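Beta-galacturonidase (PDB 6NCW) probably hydrolyses beta-linked hexuronides, galacturonides above all, as a family 2 glycoside hydrolase of a human gut bacterium. Local coordinates at residues 162-168 with 213-218; 424-430 with 460-466; 443-448 with 497-503. One frame throughout, in Å; residues are numbered along the deposited sequence.

Contact 1. Residues 162-168 with 213-218; sequences RKDGWYG and EELPCP
Glu214 OE2 is gripped by two nitrogens of Arg162, forming a salt bridge that spans the middle strand of a three-stranded sheet and links the end of outer strand 150-162 to outer strand 207-216. NH2 of Arg162 makes the firmer bond, 2.6 Å from OE2 of Glu214, while NE of the same arginine adds a weak one at 3.1 Å. The two side chains reach for each other from opposite directions. OE2 is met on its syn side, but the guanidinium and carboxylate planes are turned 43° apart, so the pair is twisted and does not form a flat two-pronged bridge. Arg162 can bend back to the carboxylate because its chain is kinked at chi2 (-43°), whereas Glu214 runs extended beyond CG.

The backbones themselves pair as antiparallel strands. Gly168 and Leu215 form a hydrogen-bonded pair, N of each donating to O of the other at 2.9 Å, and Cys217 N continues the ladder to Trp166 O at 2.8 Å. Tyr167 and Pro216, between them, are a non-hydrogen-bonded pair. The strands 165-176 and 207-216 are neighbours in this sheet of the immunoglobulin-like beta-sandwich of family 2 glycoside hydrolases, and a type I turn from Arg162 to Gly165 leads into the first of them from strand 150-162.

Pro216 lies over one face of the Tyr167 ring in a CH-pi contact, its CA 3.9 Å from the ring centroid and offset toward the rim. CG of the proline also touches Tyr167 CE1, at 3.6 Å. The far end of the ring is tied down by Tyr167 OH, which donates to the syn lone pair of Asp164 OD1 at 2.5 Å. The Trp166 indole leads away from Cys217 and packs against Pro159 and Leu161.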
loop_
_atom_site.group_PDB
_atom_site.type_symbol
_atom_site.label_atom_id
_atom_site.label_comp_id
_atom_site.label_asym_id
_atom_site.label_seq_id
_atom_site.Cartn_x
_atom_site.Cartn_y
_atom_site.Cartn_z
ATOM N N ARG A 162 -18.234 19.913 -49.747
ATOM C CA ARG A 162 -19.284 20.291 -50.679
ATOM C C ARG A 162 -19.892 19.045 -51.311
ATOM O O ARG A 162 -19.375 17.932 -51.174
ATOM C CB ARG A 162 -18.739 21.227 -51.758
ATOM C CG ARG A 162 -18.168 22.524 -51.230
ATOM C CD ARG A 162 -19.053 23.136 -50.157
ATOM N NE ARG A 162 -18.634 24.494 -49.797
ATOM C CZ ARG A 162 -18.916 25.088 -48.635
ATOM N NH1 ARG A 162 -19.606 24.443 -47.690
ATOM N NH2 ARG A 162 -18.493 26.326 -48.410
ATOM N N LYS A 163 -21.012 19.246 -52.015
ATOM C CA LYS A 163 -21.671 18.135 -52.699
ATOM C C LYS A 163 -20.709 17.359 -53.590
ATOM O O LYS A 163 -20.837 16.140 -53.727
ATOM C CB LYS A 163 -22.860 18.642 -53.521
ATOM C CG LYS A 163 -24.224 18.238 -52.948
ATOM C CD LYS A 163 -25.392 18.900 -53.688
ATOM C CE LYS A 163 -26.740 18.492 -53.084
ATOM N NZ LYS A 163 -27.912 19.109 -53.778
ATOM N N ASP A 164 -19.721 18.028 -54.172
ATOM C CA ASP A 164 -18.801 17.377 -55.097
ATOM C C ASP A 164 -17.446 17.039 -54.472
ATOM O O ASP A 164 -16.537 16.606 -55.190
ATOM C CB ASP A 164 -18.615 18.250 -56.344
ATOM C CG ASP A 164 -18.271 19.689 -56.005
ATOM O OD1 ASP A 164 -17.201 20.174 -56.449
ATOM O OD2 ASP A 164 -19.068 20.330 -55.282
ATOM N N GLY A 165 -17.281 17.210 -53.156
ATOM C CA GLY A 165 -16.021 16.822 -52.565
ATOM C C GLY A 165 -15.410 17.945 -51.756
ATOM O O GLY A 165 -16.076 18.929 -51.408
ATOM N N TRP A 166 -14.122 17.791 -51.468
ATOM C CA TRP A 166 -13.443 18.648 -50.504
ATOM C C TRP A 166 -12.957 19.936 -51.153
ATOM O O TRP A 166 -12.292 19.910 -52.195
ATOM C CB TRP A 166 -12.265 17.908 -49.862
ATOM C CG TRP A 166 -12.699 16.854 -48.876
ATOM C CD1 TRP A 166 -12.666 15.497 -49.047
ATOM C CD2 TRP A 166 -13.256 17.078 -47.567
ATOM N NE1 TRP A 166 -13.159 14.862 -47.921
ATOM C CE2 TRP A 166 -13.529 15.811 -47.002
ATOM C CE3 TRP A 166 -13.539 18.221 -46.822
ATOM C CZ2 TRP A 166 -14.067 15.660 -45.723
ATOM C CZ3 TRP A 166 -14.091 18.067 -45.549
ATOM C CH2 TRP A 166 -14.349 16.795 -45.019
ATOM N N TYR A 167 -13.294 21.056 -50.523
ATOM C CA TYR A 167 -12.746 22.371 -50.807
ATOM C C TYR A 167 -11.980 22.876 -49.583
ATOM O O TYR A 167 -12.043 22.299 -48.493
ATOM C CB TYR A 167 -13.860 23.345 -51.209
ATOM C CG TYR A 167 -14.413 23.083 -52.600
ATOM C CD1 TYR A 167 -14.201 23.990 -53.640
ATOM C CD2 TYR A 167 -15.128 21.923 -52.878
ATOM C CE1 TYR A 167 -14.704 23.749 -54.921
ATOM C CE2 TYR A 167 -15.631 21.677 -54.153
ATOM C CZ TYR A 167 -15.416 22.591 -55.167
ATOM O OH TYR A 167 -15.911 22.339 -56.425
ATOM N N GLY A 168 -11.235 23.950 -49.771
ATOM C CA GLY A 168 -10.390 24.474 -48.715
ATOM C C GLY A 168 -10.123 25.945 -48.913
ATOM O O GLY A 168 -10.149 26.459 -50.036
ATOM N N GLU A 213 -9.251 32.303 -51.910
ATOM C CA GLU A 213 -10.618 31.897 -52.157
ATOM C C GLU A 213 -10.798 30.433 -51.771
ATOM O O GLU A 213 -9.834 29.703 -51.524
ATOM C CB GLU A 213 -10.986 32.114 -53.622
ATOM C CG GLU A 213 -11.155 33.573 -53.992
ATOM C CD GLU A 213 -11.270 33.767 -55.486
ATOM O OE1 GLU A 213 -11.247 34.933 -55.946
ATOM O OE2 GLU A 213 -11.378 32.743 -56.202
ATOM N N GLU A 214 -12.058 30.016 -51.716
ATOM C CA GLU A 214 -12.409 28.616 -51.541
ATOM C C GLU A 214 -12.052 27.833 -52.803
ATOM O O GLU A 214 -12.678 28.011 -53.850
ATOM C CB GLU A 214 -13.893 28.525 -51.227
ATOM C CG GLU A 214 -14.278 27.354 -50.389
ATOM C CD GLU A 214 -15.642 27.548 -49.791
ATOM O OE1 GLU A 214 -15.832 28.567 -49.076
ATOM O OE2 GLU A 214 -16.519 26.696 -50.064
ATOM N N LEU A 215 -11.058 26.953 -52.707
ATOM C CA LEU A 215 -10.510 26.230 -53.842
ATOM C C LEU A 215 -10.811 24.739 -53.750
ATOM O O LEU A 215 -10.931 24.195 -52.653
ATOM C CB LEU A 215 -8.995 26.438 -53.918
ATOM C CG LEU A 215 -8.642 27.908 -54.107
ATOM C CD1 LEU A 215 -7.168 28.161 -53.843
ATOM C CD2 LEU A 215 -9.043 28.351 -55.510
ATOM N N PRO A 216 -10.949 24.048 -54.879
ATOM C CA PRO A 216 -11.175 22.599 -54.822
ATOM C C PRO A 216 -9.919 21.873 -54.373
ATOM O O PRO A 216 -8.794 22.332 -54.591
ATOM C CB PRO A 216 -11.542 22.228 -56.267
ATOM C CG PRO A 216 -11.726 23.515 -56.987
ATOM C CD PRO A 216 -10.939 24.550 -56.263
ATOM N N CYS A 217 -10.127 20.732 -53.719
ATOM C CA CYS A 217 -9.041 19.858 -53.268
ATOM C C CYS A 217 -9.387 18.426 -53.649
ATOM O O CYS A 217 -9.621 17.575 -52.776
ATOM C CB CYS A 217 -8.817 19.984 -51.762
ATOM S SG CYS A 217 -8.170 21.558 -51.238
ATOM N N PRO A 218 -9.438 18.124 -54.955
ATOM C CA PRO A 218 -9.926 16.803 -55.391
ATOM C C PRO A 218 -9.000 15.663 -55.021
ATOM O O PRO A 218 -9.428 14.501 -55.056
ATOM C CB PRO A 218 -10.034 16.956 -56.916
ATOM C CG PRO A 218 -8.969 17.973 -57.259
ATOM C CD PRO A 218 -9.013 18.961 -56.098
#

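Contact 2. Residues 424-430 with 460-466; sequences VVSYNIY and PFLITEI
Asn428 lays its amide against the carboxylate of Glu465, the two planes only 15° apart and stacked. The amide is held by other partners: Thr464 OG1 donates to Asn428 OD1 at 2.7 Å, and ND2 bonds to Asn377 and Glu378. Glu465 OE2 accepts from Tyr430 OH at 2.6 Å, on its anti side, with OE2 near the plane of the tyrosine ring. OE1 forms a salt bridge with Arg309 and, in this crystal, a hydrogen bond to a glycerol probably from the crystallisation liquor, so both carboxylate oxygens have partners.

Backbone bonds join the strands in parallel, from Val425 N to Pro460 O through to Ile429 N to Glu465 O. Between Tyr427 and Asn428 the register slips by one residue, a beta bulge; there Thr464 N meets Tyr427 O 44° out of the carbonyl plane.

Apolar contacts are made by Val425, Tyr427, Phe461 and Ile463 on one face, where Tyr427 CD1 meets the edge of the Phe461 ring. Ile429 CD1 adds a contact with Ile463 CD1 at 3.9 Å. At the bulge Thr464 CG2 presses against Ser426 CB at a tight 3.5 Å.

Strand 425-428, helix 439-453 and strand 461-466 form a beta-alpha-beta unit of the TIM barrel, with Glu465 in its galacturonate site.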
loop_
_atom_site.group_PDB
_atom_site.type_symbol
_atom_site.label_atom_id
_atom_site.label_comp_id
_atom_site.label_asym_id
_atom_site.label_seq_id
_atom_site.Cartn_x
_atom_site.Cartn_y
_atom_site.Cartn_z
ATOM N N VAL A 424 -23.885 22.703 -28.446
ATOM C CA VAL A 424 -24.049 21.457 -27.707
ATOM C C VAL A 424 -24.286 21.803 -26.249
ATOM O O VAL A 424 -23.647 22.721 -25.718
ATOM C CB VAL A 424 -22.816 20.542 -27.862
ATOM C CG1 VAL A 424 -23.010 19.212 -27.105
ATOM C CG2 VAL A 424 -22.543 20.288 -29.328
ATOM N N VAL A 425 -25.229 21.089 -25.611
ATOM C CA VAL A 425 -25.470 21.201 -24.171
ATOM C C VAL A 425 -24.676 20.118 -23.454
ATOM O O VAL A 425 -24.769 18.938 -23.809
ATOM C CB VAL A 425 -26.965 21.061 -23.845
ATOM C CG1 VAL A 425 -27.178 21.218 -22.345
ATOM C CG2 VAL A 425 -27.806 22.056 -24.653
ATOM N N SER A 426 -23.911 20.503 -22.433
ATOM C CA SER A 426 -23.052 19.559 -21.725
ATOM C C SER A 426 -23.215 19.706 -20.223
ATOM O O SER A 426 -23.300 20.823 -19.704
ATOM C CB SER A 426 -21.583 19.770 -22.109
ATOM O OG SER A 426 -21.444 19.666 -23.504
ATOM N N TYR A 427 -23.244 18.571 -19.524
ATOM C CA TYR A 427 -23.463 18.561 -18.086
ATOM C C TYR A 427 -22.488 17.629 -17.375
ATOM O O TYR A 427 -22.187 16.540 -17.860
ATOM C CB TYR A 427 -24.897 18.167 -17.778
ATOM C CG TYR A 427 -25.758 19.386 -17.534
ATOM C CD1 TYR A 427 -26.483 19.986 -18.565
ATOM C CD2 TYR A 427 -25.811 19.960 -16.279
ATOM C CE1 TYR A 427 -27.270 21.130 -18.324
ATOM C CE2 TYR A 427 -26.582 21.084 -16.029
ATOM C CZ TYR A 427 -27.307 21.665 -17.040
ATOM O OH TYR A 427 -28.055 22.786 -16.733
ATOM N N ASN A 428 -21.958 18.101 -16.254
ATOM C CA ASN A 428 -21.198 17.286 -15.312
ATOM C C ASN A 428 -22.156 16.763 -14.245
ATOM O O ASN A 428 -22.816 17.554 -13.560
ATOM C CB ASN A 428 -20.092 18.114 -14.661
ATOM C CG ASN A 428 -19.168 18.745 -15.680
ATOM O OD1 ASN A 428 -19.104 18.300 -16.829
ATOM N ND2 ASN A 428 -18.432 19.776 -15.268
ATOM N N ILE A 429 -22.248 15.447 -14.108
ATOM C CA ILE A 429 -23.152 14.850 -13.120
ATOM C C ILE A 429 -22.418 13.739 -12.389
ATOM O O ILE A 429 -21.625 13.002 -12.990
ATOM C CB ILE A 429 -24.458 14.296 -13.747
ATOM C CG1 ILE A 429 -24.172 13.122 -14.677
ATOM C CG2 ILE A 429 -25.250 15.404 -14.450
ATOM C CD1 ILE A 429 -25.439 12.421 -15.203
ATOM N N TYR A 430 -22.699 13.599 -11.090
ATOM C CA TYR A 430 -22.095 12.528 -10.290
ATOM C C TYR A 430 -23.102 11.707 -9.470
ATOM O O TYR A 430 -22.910 11.491 -8.273
ATOM C CB TYR A 430 -21.043 13.134 -9.376
ATOM C CG TYR A 430 -19.843 13.690 -10.114
ATOM C CD1 TYR A 430 -19.826 14.998 -10.566
ATOM C CD2 TYR A 430 -18.720 12.894 -10.347
ATOM C CE1 TYR A 430 -18.708 15.509 -11.216
ATOM C CE2 TYR A 430 -17.611 13.393 -10.988
ATOM C CZ TYR A 430 -17.610 14.697 -11.424
ATOM O OH TYR A 430 -16.494 15.195 -12.070
ATOM N N PRO A 460 -27.668 18.709 -29.511
ATOM C CA PRO A 460 -26.901 17.554 -29.027
ATOM C C PRO A 460 -26.553 17.720 -27.553
ATOM O O PRO A 460 -26.396 18.835 -27.057
ATOM C CB PRO A 460 -25.644 17.569 -29.904
ATOM C CG PRO A 460 -26.038 18.346 -31.118
ATOM C CD PRO A 460 -26.998 19.377 -30.638
ATOM N N PHE A 461 -26.417 16.594 -26.858
ATOM C CA PHE A 461 -26.243 16.566 -25.409
ATOM C C PHE A 461 -25.105 15.616 -25.074
ATOM O O PHE A 461 -25.096 14.470 -25.539
ATOM C CB PHE A 461 -27.563 16.138 -24.728
ATOM C CG PHE A 461 -27.467 15.905 -23.220
ATOM C CD1 PHE A 461 -27.342 16.968 -22.334
ATOM C CD2 PHE A 461 -27.567 14.625 -22.698
ATOM C CE1 PHE A 461 -27.280 16.754 -20.957
ATOM C CE2 PHE A 461 -27.512 14.405 -21.324
ATOM C CZ PHE A 461 -27.365 15.469 -20.460
ATOM N N LEU A 462 -24.151 16.091 -24.270
ATOM C CA LEU A 462 -23.024 15.294 -23.790
ATOM C C LEU A 462 -22.994 15.316 -22.266
ATOM O O LEU A 462 -23.323 16.337 -21.656
ATOM C CB LEU A 462 -21.685 15.834 -24.329
ATOM C CG LEU A 462 -21.324 15.598 -25.792
ATOM C CD1 LEU A 462 -20.106 16.414 -26.177
ATOM C CD2 LEU A 462 -21.095 14.101 -26.040
ATOM N N ILE A 463 -22.624 14.186 -21.660
ATOM C CA ILE A 463 -22.187 14.142 -20.263
ATOM C C ILE A 463 -20.679 14.394 -20.256
ATOM O O ILE A 463 -19.891 13.531 -20.659
ATOM C CB ILE A 463 -22.514 12.799 -19.596
ATOM C CG1 ILE A 463 -24.032 12.561 -19.542
ATOM C CG2 ILE A 463 -21.891 12.743 -18.183
ATOM C CD1 ILE A 463 -24.792 13.691 -18.876
ATOM N N THR A 464 -20.269 15.579 -19.818
ATOM C CA THR A 464 -18.863 15.944 -19.895
ATOM C C THR A 464 -18.073 15.524 -18.663
ATOM O O THR A 464 -16.837 15.596 -18.697
ATOM C CB THR A 464 -18.709 17.458 -20.131
ATOM O OG1 THR A 464 -19.729 18.178 -19.422
ATOM C CG2 THR A 464 -18.805 17.744 -21.620
ATOM N N GLU A 465 -18.753 15.070 -17.603
ATOM C CA GLU A 465 -18.131 14.448 -16.430
ATOM C C GLU A 465 -19.118 13.475 -15.811
ATOM O O GLU A 465 -20.269 13.845 -15.592
ATOM C CB GLU A 465 -17.726 15.483 -15.363
ATOM C CG GLU A 465 -16.480 16.276 -15.715
ATOM C CD GLU A 465 -16.183 17.413 -14.743
ATOM O OE1 GLU A 465 -15.586 18.408 -15.216
ATOM O OE2 GLU A 465 -16.533 17.318 -13.533
ATOM N N ILE A 466 -18.670 12.243 -15.572
ATOM C CA ILE A 466 -19.301 11.306 -14.647
ATOM C C ILE A 466 -18.208 10.369 -14.130
ATOM O O ILE A 466 -17.269 10.030 -14.855
ATOM C CB ILE A 466 -20.457 10.533 -15.341
ATOM C CG1 ILE A 466 -21.338 9.798 -14.327
ATOM C CG2 ILE A 466 -19.913 9.551 -16.377
ATOM C CD1 ILE A 466 -22.743 9.474 -14.888
#

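Contact 3. Residues 443-448 with 497-503; sequences LDELYQ and AVFSREG
Tyr447 CD2, on the rim of its ring, sits over the centre of one face of the Arg501 guanidinium, 3.6 Å above its plane. Ring and guanidinium planes are 25° apart, and the rim of the ring at CD2, not its centre, meets the guanidinium. Over one face of the same ring comes Glu502 O, 3.7 Å from Tyr447 CE2. At the guanidinium edge, close to its plane, stands Asp444 OD1, and at the edge of the tyrosine ring lies a water.

Asp444 OD1 accepts a hydrogen bond from Arg501 NH1 at 2.7 Å, part of a salt bridge. The carboxylate stands almost upright to the guanidinium, 83° between planes, and the nitrogen approaches OD1 from above the carboxylate plane. Arg501 also reaches back to its own chain: NE and NH2 both donate to Glu502 O, NE at 2.9 Å. Bends at chi2 and chi3 (-102°) turn the chain back toward this oxygen, and the two bonds to it, near the guanidinium plane, set how the group is turned.

The aliphatic part of Arg501 lies on Leu443, whose CD2 approaches Arg501 CB at 3.7 Å and also packs on Val498. These contacts join helix 439-453 to helix 484-500 and the loop that follows it on the outside of the TIM barrel, where Leu443 and Val498 both reach Ile463 of the strand beneath. Farther along, Tyr447 OH donates to the water, which in turn donates to Gly503 O at 2.6 Å, with Gly503 CA close against the hydroxyl.

Asp444 probably offsets the charge of Arg501, while Glu502 O accepts from NE and NH2, and the rotation of the guanidinium is restrained by bonds to two different parts of the chain.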
loop_
_atom_site.group_PDB
_atom_site.type_symbol
_atom_site.label_atom_id
_atom_site.label_comp_id
_atom_site.label_asym_id
_atom_site.label_seq_id
_atom_site.Cartn_x
_atom_site.Cartn_y
_atom_site.Cartn_z
ATOM N N LEU A 443 -30.313 11.223 -14.670
ATOM C CA LEU A 443 -30.044 11.620 -16.041
ATOM C C LEU A 443 -31.337 11.943 -16.785
ATOM O O LEU A 443 -31.397 12.918 -17.547
ATOM C CB LEU A 443 -29.261 10.505 -16.734
ATOM C CG LEU A 443 -28.802 10.707 -18.163
ATOM C CD1 LEU A 443 -28.114 12.072 -18.311
ATOM C CD2 LEU A 443 -27.869 9.575 -18.532
ATOM N N ASP A 444 -32.387 11.143 -16.565
ATOM C CA ASP A 444 -33.670 11.402 -17.217
ATOM C C ASP A 444 -34.301 12.697 -16.725
ATOM O O ASP A 444 -34.837 13.476 -17.523
ATOM C CB ASP A 444 -34.616 10.221 -16.990
ATOM C CG ASP A 444 -34.199 8.986 -17.787
ATOM O OD1 ASP A 444 -33.291 9.112 -18.650
ATOM O OD2 ASP A 444 -34.767 7.896 -17.552
ATOM N N GLU A 445 -34.243 12.951 -15.423
ATOM C CA GLU A 445 -34.788 14.195 -14.892
ATOM C C GLU A 445 -34.070 15.408 -15.479
ATOM O O GLU A 445 -34.713 16.394 -15.861
ATOM C CB GLU A 445 -34.693 14.195 -13.369
ATOM C CG GLU A 445 -34.839 15.580 -12.785
ATOM C CD GLU A 445 -34.764 15.614 -11.267
ATOM O OE1 GLU A 445 -34.630 16.724 -10.708
ATOM O OE2 GLU A 445 -34.859 14.543 -10.632
ATOM N N LEU A 446 -32.735 15.350 -15.571
ATOM C CA LEU A 446 -31.972 16.440 -16.187
ATOM C C LEU A 446 -32.293 16.577 -17.672
ATOM O O LEU A 446 -32.501 17.689 -18.173
ATOM C CB LEU A 446 -30.475 16.211 -15.990
ATOM C CG LEU A 446 -29.541 17.190 -16.732
ATOM C CD1 LEU A 446 -29.755 18.654 -16.307
ATOM C CD2 LEU A 446 -28.074 16.776 -16.542
ATOM N N TYR A 447 -32.334 15.456 -18.395
ATOM C CA TYR A 447 -32.540 15.523 -19.842
ATOM C C TYR A 447 -33.915 16.091 -20.178
ATOM O O TYR A 447 -34.042 16.975 -21.033
ATOM C CB TYR A 447 -32.368 14.146 -20.481
ATOM C CG TYR A 447 -32.382 14.254 -21.982
ATOM C CD1 TYR A 447 -31.307 14.822 -22.663
ATOM C CD2 TYR A 447 -33.491 13.850 -22.720
ATOM C CE1 TYR A 447 -31.316 14.949 -24.034
ATOM C CE2 TYR A 447 -33.510 13.976 -24.100
ATOM C CZ TYR A 447 -32.425 14.529 -24.749
ATOM O OH TYR A 447 -32.445 14.664 -26.118
ATOM N N GLN A 448 -34.951 15.602 -19.497
ATOM C CA GLN A 448 -36.305 16.096 -19.719
ATOM C C GLN A 448 -36.409 17.587 -19.424
ATOM O O GLN A 448 -37.004 18.337 -20.201
ATOM C CB GLN A 448 -37.288 15.295 -18.866
ATOM C CG GLN A 448 -38.221 14.402 -19.664
ATOM C CD GLN A 448 -37.504 13.303 -20.438
ATOM O OE1 GLN A 448 -37.067 12.301 -19.857
ATOM N NE2 GLN A 448 -37.396 13.476 -21.761
ATOM N N ALA A 497 -26.037 3.795 -18.084
ATOM C CA ALA A 497 -27.106 4.778 -18.219
ATOM C C ALA A 497 -26.822 5.774 -19.343
ATOM O O ALA A 497 -27.704 6.044 -20.163
ATOM C CB ALA A 497 -27.344 5.500 -16.896
ATOM N N VAL A 498 -25.604 6.338 -19.406
ATOM C CA VAL A 498 -25.337 7.383 -20.399
ATOM C C VAL A 498 -25.471 6.830 -21.817
ATOM O O VAL A 498 -26.040 7.481 -22.697
ATOM C CB VAL A 498 -23.952 8.045 -20.173
ATOM C CG1 VAL A 498 -23.892 8.719 -18.808
ATOM C CG2 VAL A 498 -22.826 7.034 -20.286
ATOM N N PHE A 499 -24.975 5.617 -22.057
ATOM C CA PHE A 499 -25.040 5.032 -23.390
ATOM C C PHE A 499 -26.437 4.552 -23.780
ATOM O O PHE A 499 -26.660 4.270 -24.959
ATOM C CB PHE A 499 -24.033 3.885 -23.493
ATOM C CG PHE A 499 -22.612 4.355 -23.608
ATOM C CD1 PHE A 499 -22.266 5.322 -24.545
ATOM C CD2 PHE A 499 -21.637 3.873 -22.762
ATOM C CE1 PHE A 499 -20.954 5.789 -24.653
ATOM C CE2 PHE A 499 -20.312 4.336 -22.858
ATOM C CZ PHE A 499 -19.974 5.289 -23.819
ATOM N N SER A 500 -27.381 4.463 -22.846
ATOM C CA SER A 500 -28.759 4.133 -23.182
ATOM C C SER A 500 -29.696 5.335 -23.100
ATOM O O SER A 500 -30.899 5.181 -23.326
ATOM C CB SER A 500 -29.262 2.998 -22.285
ATOM O OG SER A 500 -29.302 3.394 -20.932
ATOM N N ARG A 501 -29.178 6.530 -22.813
ATOM C CA ARG A 501 -29.981 7.748 -22.781
ATOM C C ARG A 501 -30.173 8.258 -24.213
ATOM O O ARG A 501 -29.241 8.793 -24.826
ATOM C CB ARG A 501 -29.295 8.781 -21.891
ATOM C CG ARG A 501 -29.967 10.139 -21.784
ATOM C CD ARG A 501 -31.402 10.041 -21.266
ATOM N NE ARG A 501 -32.344 10.181 -22.370
ATOM C CZ ARG A 501 -33.667 10.198 -22.242
ATOM N NH1 ARG A 501 -34.232 10.085 -21.043
ATOM N NH2 ARG A 501 -34.422 10.335 -23.325
ATOM N N GLU A 502 -31.373 8.071 -24.762
ATOM C CA GLU A 502 -31.673 8.579 -26.097
ATOM C C GLU A 502 -31.538 10.088 -26.123
ATOM O O GLU A 502 -32.056 10.781 -25.241
ATOM C CB GLU A 502 -33.093 8.187 -26.522
ATOM C CG GLU A 502 -33.151 6.971 -27.437
ATOM C CD GLU A 502 -34.583 6.474 -27.648
ATOM O OE1 GLU A 502 -35.495 7.324 -27.826
ATOM O OE2 GLU A 502 -34.795 5.235 -27.615
ATOM N N GLY A 503 -30.865 10.591 -27.151
ATOM C CA GLY A 503 -30.551 11.998 -27.272
ATOM C C GLY A 503 -29.185 12.386 -26.735
ATOM O O GLY A 503 -28.804 13.554 -26.843
HETATM O O HOH W 1 -30.199 15.757 -27.205
#

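How the contacts relate
Contact 1 comes first along the chain, in the immunoglobulin-like sandwich, whereas contacts 2 and 3 belong to the TIM barrel domain. Its centre lies about 34 Å from that of contact 2 and about 38 Å from that of contact 3, and it touches neither. Contacts 2 and 3 are about 10 Å apart between centres, and their segments alternate along the chain: helix 439-453 of contact 3 is the crossover between the two strands of contact 2. They meet directly where Leu443, Leu446 and Tyr447 pack on Ile463, Tyr427 and Phe461. The barrel wall thus carries Glu465 of the galacturonate site on its inner side and the helix layer outside.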